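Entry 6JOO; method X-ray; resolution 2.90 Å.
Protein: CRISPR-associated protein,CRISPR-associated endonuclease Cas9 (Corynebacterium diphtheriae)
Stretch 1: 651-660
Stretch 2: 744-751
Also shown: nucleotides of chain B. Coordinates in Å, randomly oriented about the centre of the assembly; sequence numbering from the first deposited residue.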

# COMPACT_ATOMS: atom_id res chain seq x y z
N ARG A 651 14.05 -8.34 -3.11
CA ARG A 651 13.24 -7.60 -4.08
C ARG A 651 14.16 -7.08 -5.17
O ARG A 651 14.99 -6.21 -4.92
CB ARG A 651 12.48 -6.47 -3.39
CG ARG A 651 11.70 -5.56 -4.32
CD ARG A 651 11.28 -4.30 -3.59
NE ARG A 651 10.33 -3.52 -4.37
CZ ARG A 651 9.01 -3.61 -4.24
NH1 ARG A 651 8.49 -4.43 -3.34
NH2 ARG A 651 8.22 -2.86 -5.00
N LEU A 652 14.00 -7.61 -6.38
CA LEU A 652 14.87 -7.28 -7.49
C LEU A 652 14.21 -6.42 -8.55
O LEU A 652 14.90 -5.98 -9.48
CB LEU A 652 15.40 -8.57 -8.14
CG LEU A 652 16.17 -9.54 -7.23
CD1 LEU A 652 16.72 -10.73 -8.00
CD2 LEU A 652 17.28 -8.81 -6.49
N ARG A 653 12.91 -6.18 -8.46
CA ARG A 653 12.25 -5.33 -9.43
C ARG A 653 12.64 -3.87 -9.21
O ARG A 653 13.11 -3.48 -8.14
CB ARG A 653 10.73 -5.49 -9.35
CG ARG A 653 10.14 -5.10 -8.01
CD ARG A 653 8.73 -5.63 -7.88
NE ARG A 653 8.65 -7.06 -8.13
CZ ARG A 653 7.54 -7.77 -8.03
NH1 ARG A 653 6.41 -7.17 -7.69
NH2 ARG A 653 7.55 -9.08 -8.27
N LEU A 654 12.43 -3.05 -10.24
CA LEU A 654 12.92 -1.68 -10.20
C LEU A 654 12.11 -0.83 -9.24
O LEU A 654 12.67 0.03 -8.54
CB LEU A 654 12.89 -1.07 -11.60
CG LEU A 654 13.38 0.37 -11.70
CD1 LEU A 654 14.77 0.49 -11.10
CD2 LEU A 654 13.36 0.85 -13.14
N GLY A 655 10.80 -1.04 -9.19
CA GLY A 655 9.95 -0.22 -8.36
C GLY A 655 10.12 -0.56 -6.89
O GLY A 655 10.10 -1.73 -6.50
N ASN A 656 10.26 0.47 -6.06
CA ASN A 656 10.47 0.26 -4.64
C ASN A 656 10.08 1.57 -3.95
O ASN A 656 10.93 2.41 -3.61
CB ASN A 656 11.91 -0.13 -4.32
CG ASN A 656 12.16 -0.34 -2.84
OD1 ASN A 656 11.23 -0.48 -2.04
ND2 ASN A 656 13.42 -0.38 -2.47
N GLY A 657 8.78 1.75 -3.77
CA GLY A 657 8.25 2.90 -3.05
C GLY A 657 8.48 4.21 -3.76
O GLY A 657 8.66 4.28 -4.98
N SER A 658 8.48 5.29 -2.98
CA SER A 658 8.74 6.60 -3.53
C SER A 658 10.20 6.70 -3.96
O SER A 658 11.10 6.21 -3.27
CB SER A 658 8.40 7.69 -2.50
OG SER A 658 9.01 7.42 -1.25
N ALA A 659 10.42 7.29 -5.12
CA ALA A 659 11.74 7.27 -5.74
C ALA A 659 12.65 8.38 -5.23
O ALA A 659 13.84 8.37 -5.57
CB ALA A 659 11.60 7.38 -7.25
N HIS A 660 12.14 9.32 -4.44
CA HIS A 660 12.95 10.40 -3.91
C HIS A 660 12.23 11.00 -2.70
O HIS A 660 11.06 10.70 -2.45
CB HIS A 660 13.22 11.48 -4.97
CG HIS A 660 11.99 12.11 -5.54
ND1 HIS A 660 11.16 12.92 -4.79
CD2 HIS A 660 11.45 12.06 -6.78
CE1 HIS A 660 10.16 13.34 -5.54
NE2 HIS A 660 10.31 12.84 -6.75
N GLU A 744 16.28 15.46 -2.66
CA GLU A 744 17.30 14.45 -2.46
C GLU A 744 16.76 13.07 -2.80
O GLU A 744 15.60 12.75 -2.52
CB GLU A 744 17.80 14.47 -1.01
CG GLU A 744 18.60 15.72 -0.64
CD GLU A 744 19.23 15.64 0.74
OE1 GLU A 744 19.06 14.59 1.41
OE2 GLU A 744 19.88 16.61 1.16
N LEU A 745 17.62 12.24 -3.41
CA LEU A 745 17.22 10.89 -3.80
C LEU A 745 16.98 9.98 -2.61
O LEU A 745 16.23 9.00 -2.75
CB LEU A 745 18.29 10.29 -4.71
CG LEU A 745 18.54 11.05 -6.01
CD1 LEU A 745 19.69 10.43 -6.79
CD2 LEU A 745 17.27 11.08 -6.84
N GLY A 746 17.58 10.26 -1.46
CA GLY A 746 17.33 9.44 -0.29
C GLY A 746 17.98 8.07 -0.39
O GLY A 746 18.98 7.87 -1.09
N SER A 747 17.41 7.10 0.33
CA SER A 747 17.90 5.73 0.33
C SER A 747 17.37 4.90 -0.83
O SER A 747 17.34 3.67 -0.73
CB SER A 747 17.55 5.06 1.66
OG SER A 747 16.14 4.99 1.84
N SER A 748 16.97 5.54 -1.93
CA SER A 748 16.32 4.86 -3.05
C SER A 748 17.35 4.16 -3.94
O SER A 748 17.49 4.44 -5.13
CB SER A 748 15.49 5.86 -3.84
OG SER A 748 16.30 6.92 -4.32
N PHE A 749 18.09 3.23 -3.33
CA PHE A 749 19.01 2.38 -4.06
C PHE A 749 18.31 1.09 -4.44
O PHE A 749 17.75 0.41 -3.58
CB PHE A 749 20.26 2.06 -3.23
CG PHE A 749 20.99 3.27 -2.73
CD1 PHE A 749 21.65 4.11 -3.61
CD2 PHE A 749 21.03 3.55 -1.38
CE1 PHE A 749 22.33 5.22 -3.14
CE2 PHE A 749 21.71 4.66 -0.91
CZ PHE A 749 22.36 5.49 -1.79
N HIS A 750 18.37 0.75 -5.73
CA HIS A 750 17.84 -0.55 -6.15
C HIS A 750 18.80 -1.67 -5.77
O HIS A 750 18.42 -2.61 -5.06
CB HIS A 750 17.60 -0.55 -7.66
CG HIS A 750 17.24 -1.89 -8.20
ND1 HIS A 750 18.13 -2.66 -8.93
CD2 HIS A 750 16.11 -2.62 -8.10
CE1 HIS A 750 17.55 -3.79 -9.27
NE2 HIS A 750 16.32 -3.80 -8.78
N HIS A 751 20.04 -1.58 -6.22
CA HIS A 751 21.06 -2.57 -5.90
C HIS A 751 22.41 -1.88 -5.82
O HIS A 751 22.54 -0.69 -6.13
CB HIS A 751 21.09 -3.70 -6.94
CG HIS A 751 21.72 -3.30 -8.24
ND1 HIS A 751 21.07 -2.52 -9.18
CD2 HIS A 751 22.94 -3.58 -8.76
CE1 HIS A 751 21.87 -2.34 -10.22
NE2 HIS A 751 23.00 -2.97 -9.99
P C B 78 10.81 -9.64 -6.89
OP1 C B 78 10.96 -8.22 -7.31
OP2 C B 78 9.69 -10.43 -7.45
O5' C B 78 12.17 -10.40 -7.20
C5' C B 78 12.52 -11.59 -6.52
C4' C B 78 13.55 -12.39 -7.28
O4' C B 78 13.99 -13.51 -6.49
C3' C B 78 13.08 -13.00 -8.59
O3' C B 78 13.14 -12.07 -9.65
C2' C B 78 14.03 -14.18 -8.78
O2' C B 78 15.20 -13.78 -9.47
C1' C B 78 14.41 -14.55 -7.34
N1 C B 78 13.81 -15.83 -6.88
C2 C B 78 14.63 -16.69 -6.16
O2 C B 78 15.80 -16.32 -5.92
N3 C B 78 14.15 -17.87 -5.71
C4 C B 78 12.89 -18.21 -5.99
N4 C B 78 12.45 -19.39 -5.54
C5 C B 78 12.03 -17.36 -6.74
C6 C B 78 12.52 -16.19 -7.17
P A B 49 1.89 13.88 -8.19
OP1 A B 49 0.83 14.59 -8.95
OP2 A B 49 1.50 12.86 -7.18
O5' A B 49 2.86 13.20 -9.25
C5' A B 49 3.75 12.17 -8.86
C4' A B 49 5.12 12.70 -8.52
O4' A B 49 5.61 11.98 -7.36
C3' A B 49 6.19 12.52 -9.59
O3' A B 49 6.23 13.61 -10.48
C2' A B 49 7.49 12.36 -8.79
O2' A B 49 8.06 13.63 -8.52
C1' A B 49 7.00 11.76 -7.47
N9 A B 49 7.27 10.31 -7.33
C8 A B 49 8.06 9.73 -6.37
N7 A B 49 8.12 8.42 -6.45
C5 A B 49 7.32 8.12 -7.54
C6 A B 49 6.97 6.89 -8.14
N6 A B 49 7.41 5.70 -7.73
N1 A B 49 6.15 6.92 -9.21
C2 A B 49 5.71 8.12 -9.62
N3 A B 49 5.96 9.33 -9.14
C4 A B 49 6.78 9.27 -8.08
P U B 79 12.24 -12.26 -10.96
OP1 U B 79 10.84 -12.51 -10.54
OP2 U B 79 12.95 -13.24 -11.82
O5' U B 79 12.31 -10.84 -11.68
C5' U B 79 11.81 -9.67 -11.06
C4' U B 79 12.38 -8.43 -11.70
O4' U B 79 13.73 -8.20 -11.21
C3' U B 79 12.53 -8.47 -13.21
O3' U B 79 11.33 -8.10 -13.88
C2' U B 79 13.68 -7.50 -13.48
O2' U B 79 13.22 -6.15 -13.49
C1' U B 79 14.55 -7.70 -12.23
N1 U B 79 15.66 -8.65 -12.45
C2 U B 79 16.71 -8.31 -13.29
O2 U B 79 16.77 -7.25 -13.90
N3 U B 79 17.68 -9.27 -13.42
C4 U B 79 17.74 -10.50 -12.80
O4 U B 79 18.69 -11.25 -13.01
C5 U B 79 16.63 -10.77 -11.94
C6 U B 79 15.66 -9.86 -11.80

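The two stretches meet over a modest area, 357 Å² summed over both sides. Carbonyls of stretch 1 and the side chains of H750 and S748 of stretch 2 make much of the contact, with backbone-to-backbone and apolar contacts besides. Stretch 1 has no regular secondary structure; several of its peptide groups meet side chains or RNA.

R651 points sideways and contributes little directly. Its extended chain turns back on its own stretch, where R651 NE and NH2 bond G655 O at 2.8 and 2.7 Å, a two-pronged grip suited to a guanidinium that braces the 651-655 loop.

At L652 the peptide does the polar work. The buried side chain has its CB pointing away from stretch 2, a place that suits an apolar residue, while L652 O accepts a hydrogen bond from H750 NE2 at 2.7 Å with an N-H...O angle of 160°. In H750, with chi1 at 172° (t), CA-to-CB runs sideways, but the end of the side chain comes nearer to stretch 1 and presents its edge to the carbonyls. Histidine suits this place because its two nitrogens can serve two partners: while NE2 reaches L652 O, H750 ND1 pairs with H751 ND1 at 3.0 Å. H750 has 92 Å² covered by stretch 1, the largest share of any residue here.

R653 O lies 3.1 Å from H750 CD2, also near the ring plane. The R653 side chain points away from stretch 2 and serves the RNA: R653 NE donates to OP1 of nucleotide C 78 at 2.7 Å and NH2 to its OP2 at 2.7 Å, matching a cationic group to a phosphate. L654 adds apolar packing; its CA sits 3.9 Å from H750 CD2, and although CB points away, CD1 comes within 4.5 Å of H750 CG.

G655 and G657 make no contact with stretch 2. The positive phi of G657, 67°, favours glycine. N656 points toward stretch 2 but makes no close contact, and S658 approaches it mainly through its carbonyl, with S658 O 4.4 Å from S748 CB.

A659 is buried with its CB pointing away from stretch 2, so a small apolar side chain suits it while its peptide groups do the polar work: A659 N donates to N7 of nucleotide A 49 at 2.9 Å, and A659 O lies 3.1 Å from S748 OG. That hydroxyl donates to L745 O at 2.6 Å, linking the first and last residues of the type II' turn from L745 to S748, in which G746 accommodates a positive phi of 72°. Serine's short side chain points toward stretch 1, and its hydroxyl sits close to both carbonyl oxygens.

H660 closes the contact: its CB lies 3.6 Å from E744 O and 4.5 Å from L745 CD2. Its ring end leads away to the same adenosine, where H660 NE2 pairs with O2' at 3.0 Å.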